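Local coordinates for putrescine aminotransferase (Halomonas elongata DSM 2581, PDB 6GWI), which probably transfers amino groups from amines such as putrescine to keto acids, using pyridoxal-5'-phosphate as cofactor, as a class-III aminotransferase, at residues 122-125 / 126-130; 297-300 / 301-305. All blocks are in the same frame, centred on the assembly; numbering follows the deposited sequence.

Contact 1: residues 122-125 / 126-130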
ATOM      1  N   ASP B 122      -3.002   8.189   2.733  1.00 19.39           N
ATOM      2  CA  ASP B 122      -4.228   8.268   1.937  1.00 16.37           C
ATOM      3  C   ASP B 122      -5.460   8.143   2.824  1.00 20.06           C
ATOM      4  O   ASP B 122      -6.457   8.848   2.627  1.00 21.51           O
ATOM      5  CB  ASP B 122      -4.278   7.173   0.869  1.00 17.94           C
ATOM      6  CG  ASP B 122      -3.306   7.407  -0.263  1.00 21.89           C
ATOM      7  OD1 ASP B 122      -2.092   7.203  -0.047  1.00 35.60           O
ATOM      8  OD2 ASP B 122      -3.758   7.786  -1.367  1.00 22.63           O
ATOM      9  N   THR B 123      -5.422   7.205   3.772  1.00 19.30           N
ATOM     10  CA  THR B 123      -6.516   7.053   4.724  1.00 18.92           C
ATOM     11  C   THR B 123      -6.713   8.336   5.522  1.00 18.25           C
ATOM     12  O   THR B 123      -7.840   8.816   5.690  1.00 17.22           O
ATOM     13  CB  THR B 123      -6.211   5.881   5.660  1.00 17.84           C
ATOM     14  OG1 THR B 123      -5.865   4.723   4.885  1.00 18.37           O
ATOM     15  CG2 THR B 123      -7.402   5.562   6.554  1.00 27.84           C
ATOM     16  N   VAL B 124      -5.612   8.910   6.015  1.00 19.24           N
ATOM     17  CA  VAL B 124      -5.669  10.186   6.724  1.00 21.18           C
ATOM     18  C   VAL B 124      -6.397  11.229   5.886  1.00 15.57           C
ATOM     19  O   VAL B 124      -7.282  11.939   6.377  1.00 19.00           O
ATOM     20  CB  VAL B 124      -4.247  10.655   7.083  1.00 14.83           C
ATOM     21  CG1 VAL B 124      -4.228  12.150   7.409  1.00 34.44           C
ATOM     22  CG2 VAL B 124      -3.697   9.845   8.243  1.00 21.26           C
ATOM     23  N   LEU B 125      -6.007  11.362   4.617  1.00 21.59           N
ATOM     24  CA  LEU B 125      -6.553  12.434   3.790  1.00 24.72           C
ATOM     25  C   LEU B 125      -8.055  12.268   3.595  1.00 23.85           C
ATOM     26  O   LEU B 125      -8.812  13.238   3.706  1.00 18.90           O
ATOM     27  CB  LEU B 125      -5.826  12.477   2.446  1.00 24.03           C
ATOM     28  CG  LEU B 125      -6.182  13.615   1.485  1.00 34.90           C
ATOM     29  CD1 LEU B 125      -6.173  14.963   2.182  1.00 24.09           C
ATOM     30  CD2 LEU B 125      -5.207  13.636   0.321  1.00 31.96           C
ATOM     31  N   ARG B 126      -8.508  11.045   3.299  1.00 17.85           N
ATOM     32  CA  ARG B 126      -9.938  10.826   3.108  1.00 20.68           C
ATOM     33  C   ARG B 126     -10.693  10.971   4.421  1.00 23.45           C
ATOM     34  O   ARG B 126     -11.808  11.504   4.447  1.00 21.63           O
ATOM     35  CB  ARG B 126     -10.193   9.453   2.492  1.00 23.71           C
ATOM     36  CG  ARG B 126      -9.697   9.312   1.065  1.00 21.31           C
ATOM     37  CD  ARG B 126     -10.172   8.005   0.437  1.00 20.63           C
ATOM     38  NE  ARG B 126     -11.595   8.031   0.097  1.00 20.15           N
ATOM     39  CZ  ARG B 126     -12.318   6.949  -0.191  1.00 28.85           C
ATOM     40  NH1 ARG B 126     -11.758   5.748  -0.171  1.00 19.42           N
ATOM     41  NH2 ARG B 126     -13.604   7.067  -0.496  1.00 17.34           N
ATOM     42  N   MET B 127     -10.097  10.516   5.528  1.00 13.90           N
ATOM     43  CA  MET B 127     -10.745  10.661   6.824  1.00 15.12           C
ATOM     44  C   MET B 127     -10.896  12.130   7.197  1.00 15.29           C
ATOM     45  O   MET B 127     -11.948  12.551   7.691  1.00 19.57           O
ATOM     46  CB  MET B 127      -9.947   9.931   7.901  1.00 15.91           C
ATOM     47  CG  MET B 127     -10.230   8.450   8.004  1.00 22.01           C
ATOM     48  SD  MET B 127      -9.308   7.735   9.375  1.00 24.53           S
ATOM     49  CE  MET B 127      -9.926   6.056   9.342  1.00 22.09           C
ATOM     50  N   VAL B 128      -9.850  12.926   6.968  1.00 17.34           N
ATOM     51  CA  VAL B 128      -9.885  14.338   7.339  1.00 14.98           C
ATOM     52  C   VAL B 128     -10.994  15.058   6.586  1.00 27.48           C
ATOM     53  O   VAL B 128     -11.789  15.802   7.172  1.00 21.31           O
ATOM     54  CB  VAL B 128      -8.512  14.985   7.086  1.00 17.38           C
ATOM     55  CG1 VAL B 128      -8.606  16.506   7.090  1.00 25.56           C
ATOM     56  CG2 VAL B 128      -7.516  14.524   8.135  1.00 22.21           C
ATOM     57  N   ARG B 129     -11.073  14.834   5.276  1.00 19.76           N
ATOM     58  CA  ARG B 129     -12.025  15.567   4.449  1.00 20.08           C
ATOM     59  C   ARG B 129     -13.435  15.023   4.611  1.00 20.25           C
ATOM     60  O   ARG B 129     -14.399  15.797   4.585  1.00 23.91           O
ATOM     61  CB  ARG B 129     -11.553  15.531   2.991  1.00 21.53           C
ATOM     62  CG  ARG B 129     -10.394  16.521   2.752  1.00 25.44           C
ATOM     63  CD  ARG B 129      -9.630  16.354   1.426  1.00 28.01           C
ATOM     64  NE  ARG B 129      -8.710  17.480   1.222  1.00 22.27           N
ATOM     65  CZ  ARG B 129      -7.956  17.677   0.140  1.00 24.41           C
ATOM     66  NH1 ARG B 129      -7.987  16.825  -0.876  1.00 22.10           N
ATOM     67  NH2 ARG B 129      -7.166  18.742   0.074  1.00 23.42           N
ATOM     68  N   ARG B 130     -13.571  13.716   4.827  1.00 18.84           N
ATOM     69  CA  ARG B 130     -14.869  13.155   5.174  1.00 20.07           C
ATOM     70  C   ARG B 130     -15.356  13.707   6.507  1.00 21.62           C
ATOM     71  O   ARG B 130     -16.539  14.035   6.657  1.00 16.01           O
ATOM     72  CB  ARG B 130     -14.766  11.631   5.215  1.00 20.89           C
ATOM     73  CG  ARG B 130     -16.027  10.902   5.648  1.00 24.68           C
ATOM     74  CD  ARG B 130     -17.204  11.093   4.687  1.00 27.20           C
ATOM     75  NE  ARG B 130     -18.319  10.217   5.054  1.00 30.70           N
ATOM     76  CZ  ARG B 130     -19.581  10.383   4.666  1.00 33.86           C
ATOM     77  NH1 ARG B 130     -19.921  11.399   3.884  1.00 27.47           N
ATOM     78  NH2 ARG B 130     -20.511   9.525   5.067  1.00 29.30           N
TER
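Leu125 CD1 lies over one face of the Arg129 guanidinium, 3.6 Å above its plane and displaced toward the rim, with its closest approach, 3.7 Å, to Arg129 NE. The two side chains run side by side in the same direction, one helical turn apart. Leucine reaches this face because CG stands anti to the backbone N (chi1 -175°), which carries the branch along the helix toward the arginine, itself extended from CG to NE. A flat cation suits the place: its face accepts a methyl group, while its N-H groups reach backbone carbonyls, NE that of Gln141 and NH2 that of Pro175. These hydrogen bonds probably fix the rotation of the buried group.

The same i to i+4 spacing repeats round the helix. Thr123 CG2 meets Met127 CE at 3.8 Å, the long flexible methionine lying alongside the short threonine, and Val124 CG1 touches Val128 CG2 at 4.1 Å. Beneath them runs the regular helical ladder, in which Met127 N gives a 2.8 Å hydrogen bond to Thr123 O and Arg126 N one of 3.1 Å to Asp122 O. Thr123 OG1 sits beside its own backbone N, from where it is hydrogen-bonded to Glu119 O, one turn earlier, and to His316 NE2.

The sides of this part of helix 117-134 face different surroundings. Asp122 OD2 is hydrogen-bonded to Leu155 N and Arg126 NH2 to Gln169 O, both of the second subunit, while Asp122 OD1 is hydrogen-bonded to Thr154 of its own chain. Leu125 packs on Ala156 of helix 155-160, whereas Thr123 and Met127 press on Phe112 of strand 108-114 and Val124 rests on Val297 of strand 295-300, so this buried part of the helix lies between the antiparallel sheet and the dimer interface.

Contact 2: residues 297-300 / 301-305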
ATOM      1  N   VAL B 297      -3.697   3.786  10.674  1.00 21.07           N
ATOM      2  CA  VAL B 297      -3.949   5.120  11.200  1.00 14.36           C
ATOM      3  C   VAL B 297      -4.536   4.943  12.590  1.00 18.13           C
ATOM      4  O   VAL B 297      -5.586   4.306  12.746  1.00 18.99           O
ATOM      5  CB  VAL B 297      -4.905   5.927  10.307  1.00 19.13           C
ATOM      6  CG1 VAL B 297      -5.099   7.335  10.868  1.00 24.32           C
ATOM      7  CG2 VAL B 297      -4.382   5.990   8.880  1.00 26.99           C
ATOM      8  N   LEU B 298      -3.853   5.475  13.598  1.00 17.52           N
ATOM      9  CA  LEU B 298      -4.438   5.584  14.928  1.00 15.80           C
ATOM     10  C   LEU B 298      -5.361   6.798  14.920  1.00 18.83           C
ATOM     11  O   LEU B 298      -4.931   7.910  14.590  1.00 18.71           O
ATOM     12  CB  LEU B 298      -3.353   5.707  15.991  1.00 18.43           C
ATOM     13  CG  LEU B 298      -2.410   4.501  16.095  1.00 26.29           C
ATOM     14  CD1 LEU B 298      -1.213   4.788  16.986  1.00 26.57           C
ATOM     15  CD2 LEU B 298      -3.155   3.278  16.606  1.00 28.51           C
ATOM     16  N   VAL B 299      -6.620   6.588  15.284  1.00 17.78           N
ATOM     17  CA  VAL B 299      -7.676   7.572  15.066  1.00 25.75           C
ATOM     18  C   VAL B 299      -8.122   8.098  16.420  1.00 24.24           C
ATOM     19  O   VAL B 299      -8.518   7.321  17.300  1.00 23.92           O
ATOM     20  CB  VAL B 299      -8.861   6.968  14.294  1.00 22.67           C
ATOM     21  CG1 VAL B 299      -9.935   8.024  14.044  1.00 20.78           C
ATOM     22  CG2 VAL B 299      -8.391   6.350  12.980  1.00 22.98           C
ATOM     23  N   GLY B 300      -8.064   9.420  16.584  1.00 20.30           N
ATOM     24  CA  GLY B 300      -8.496  10.030  17.820  1.00 30.22           C
ATOM     25  C   GLY B 300     -10.004  10.013  17.969  1.00 23.93           C
ATOM     26  O   GLY B 300     -10.759   9.890  17.004  1.00 24.01           O
ATOM     27  N   ASP B 301     -10.442  10.165  19.223  1.00 18.73           N
ATOM     28  CA  ASP B 301     -11.862  10.059  19.539  1.00 21.02           C
ATOM     29  C   ASP B 301     -12.694  11.076  18.768  1.00 25.33           C
ATOM     30  O   ASP B 301     -13.833  10.787  18.383  1.00 28.15           O
ATOM     31  CB  ASP B 301     -12.084  10.248  21.042  1.00 23.75           C
ATOM     32  CG  ASP B 301     -11.638   9.055  21.860  1.00 30.99           C
ATOM     33  OD1 ASP B 301     -11.560   7.940  21.304  1.00 43.07           O
ATOM     34  OD2 ASP B 301     -11.384   9.230  23.071  1.00 48.59           O
ATOM     35  N   ARG B 302     -12.165  12.284  18.569  1.00 26.53           N
ATOM     36  CA  ARG B 302     -12.942  13.320  17.891  1.00 32.66           C
ATOM     37  C   ARG B 302     -13.275  12.916  16.459  1.00 23.05           C
ATOM     38  O   ARG B 302     -14.422  13.050  16.019  1.00 19.89           O
ATOM     39  CB  ARG B 302     -12.222  14.666  17.960  1.00 35.29           C
ATOM     40  CG  ARG B 302     -12.944  15.760  17.192  1.00 47.69           C
ATOM     41  CD  ARG B 302     -12.480  17.156  17.581  1.00 50.91           C
ATOM     42  NE  ARG B 302     -12.808  17.406  18.986  1.00 67.33           N
ATOM     43  CZ  ARG B 302     -12.453  18.485  19.676  1.00 58.03           C
ATOM     44  NH1 ARG B 302     -11.752  19.452  19.102  1.00 52.05           N
ATOM     45  NH2 ARG B 302     -12.810  18.598  20.947  1.00 49.59           N
ATOM     46  N   VAL B 303     -12.281  12.450  15.698  1.00 22.96           N
ATOM     47  CA  VAL B 303     -12.561  12.021  14.330  1.00 28.34           C
ATOM     48  C   VAL B 303     -13.358  10.721  14.337  1.00 26.15           C
ATOM     49  O   VAL B 303     -14.306  10.551  13.561  1.00 23.41           O
ATOM     50  CB  VAL B 303     -11.255  11.882  13.525  1.00 32.72           C
ATOM     51  CG1 VAL B 303     -11.522  11.240  12.157  1.00 28.52           C
ATOM     52  CG2 VAL B 303     -10.597  13.243  13.359  1.00 39.80           C
ATOM     53  N   ALA B 304     -12.989   9.782  15.211  1.00 25.15           N
ATOM     54  CA  ALA B 304     -13.658   8.486  15.232  1.00 26.43           C
ATOM     55  C   ALA B 304     -15.150   8.632  15.509  1.00 28.87           C
ATOM     56  O   ALA B 304     -15.977   7.964  14.874  1.00 26.10           O
ATOM     57  CB  ALA B 304     -13.004   7.586  16.281  1.00 25.24           C
ATOM     58  N   GLU B 305     -15.518   9.498  16.455  1.00 25.96           N
ATOM     59  CA  GLU B 305     -16.918   9.596  16.855  1.00 34.70           C
ATOM     60  C   GLU B 305     -17.784  10.157  15.734  1.00 29.09           C
ATOM     61  O   GLU B 305     -18.925   9.721  15.547  1.00 21.80           O
ATOM     62  CB  GLU B 305     -17.043  10.456  18.111  1.00 48.08           C
ATOM     63  CG  GLU B 305     -16.708   9.708  19.393  1.00 74.37           C
ATOM     64  CD  GLU B 305     -17.660   8.561  19.677  1.00 92.14           C
ATOM     65  OE1 GLU B 305     -18.890   8.777  19.627  1.00 89.73           O
ATOM     66  OE2 GLU B 305     -17.176   7.440  19.943  1.00 88.96           O
TER
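Gly300 O accepts a hydrogen bond from Ala304 N, at 2.9 Å and with an N-H...O angle of 166°, which closes the first turn of helix 301-311. The amide approaches nearly head-on to the carbonyl. Gly300 is the N-cap residue, where strand 295-300 gives way to the helix, and it adds no side chain at the junction. The two short segments are inclined at 89°, with their axes 5.3 Å apart at the closest.

Beside this hydrogen bond lies a small apolar cluster. Val299 CG1 touches Ala304 CB at 3.8 Å and Val303 CG1 at 4.1 Å, so one methyl of the strand meets two successive residues of the helix. It is the branch that stands anti to the backbone N of Val299 (chi1 -178°), which turns it toward the helix. Alanine suits its place because its single methyl lets Val299 CG1 come close to the helix backbone, 3.7 Å from Ala304 N. Val303 extends the cluster to Leu280 of the neighbouring strand, and Val299 packs on Leu16 of the second subunit.

Asp301, the first residue of the helix, directs its carboxylate elsewhere: OD1 is hydrogen-bonded to Asn109 ND2, with a long, weak ion pair to Arg110. Its negative charge at the helix start is probably favoured by the helix dipole. The junction thus combines a carbonyl satisfied by the helix with an apolar side lined by valine and alanine, while the charge is kept to a partly exposed residue; across these two segments, the link is one backbone hydrogen bond plus methyl contacts.

In the fold
Contact 1 and contact 2 are neighbours, their centres about 11 Å apart, and they meet where helix 117-134 lies against strand 295-300: Thr123 CB is 3.7 Å from Val297 CG2, and Met127 CE is 4.0 Å from Val299 CG2. The touching residues of contact 1 are all buried, with the Asp122 side chain about 8 Å from pyridoxal-5'-phosphate; its arginines reach mainly backbone carbonyls, one of them in the second subunit. Contact 2 runs from the buried strand to a helix start whose Arg302 is exposed. Both are bridged by backbone hydrogen bonds, four in contact 1 and one in contact 2; they differ in their side chains. Within one helix, 122-130 repeats a single spacing, whereas 297-305 joins two elements at a bend.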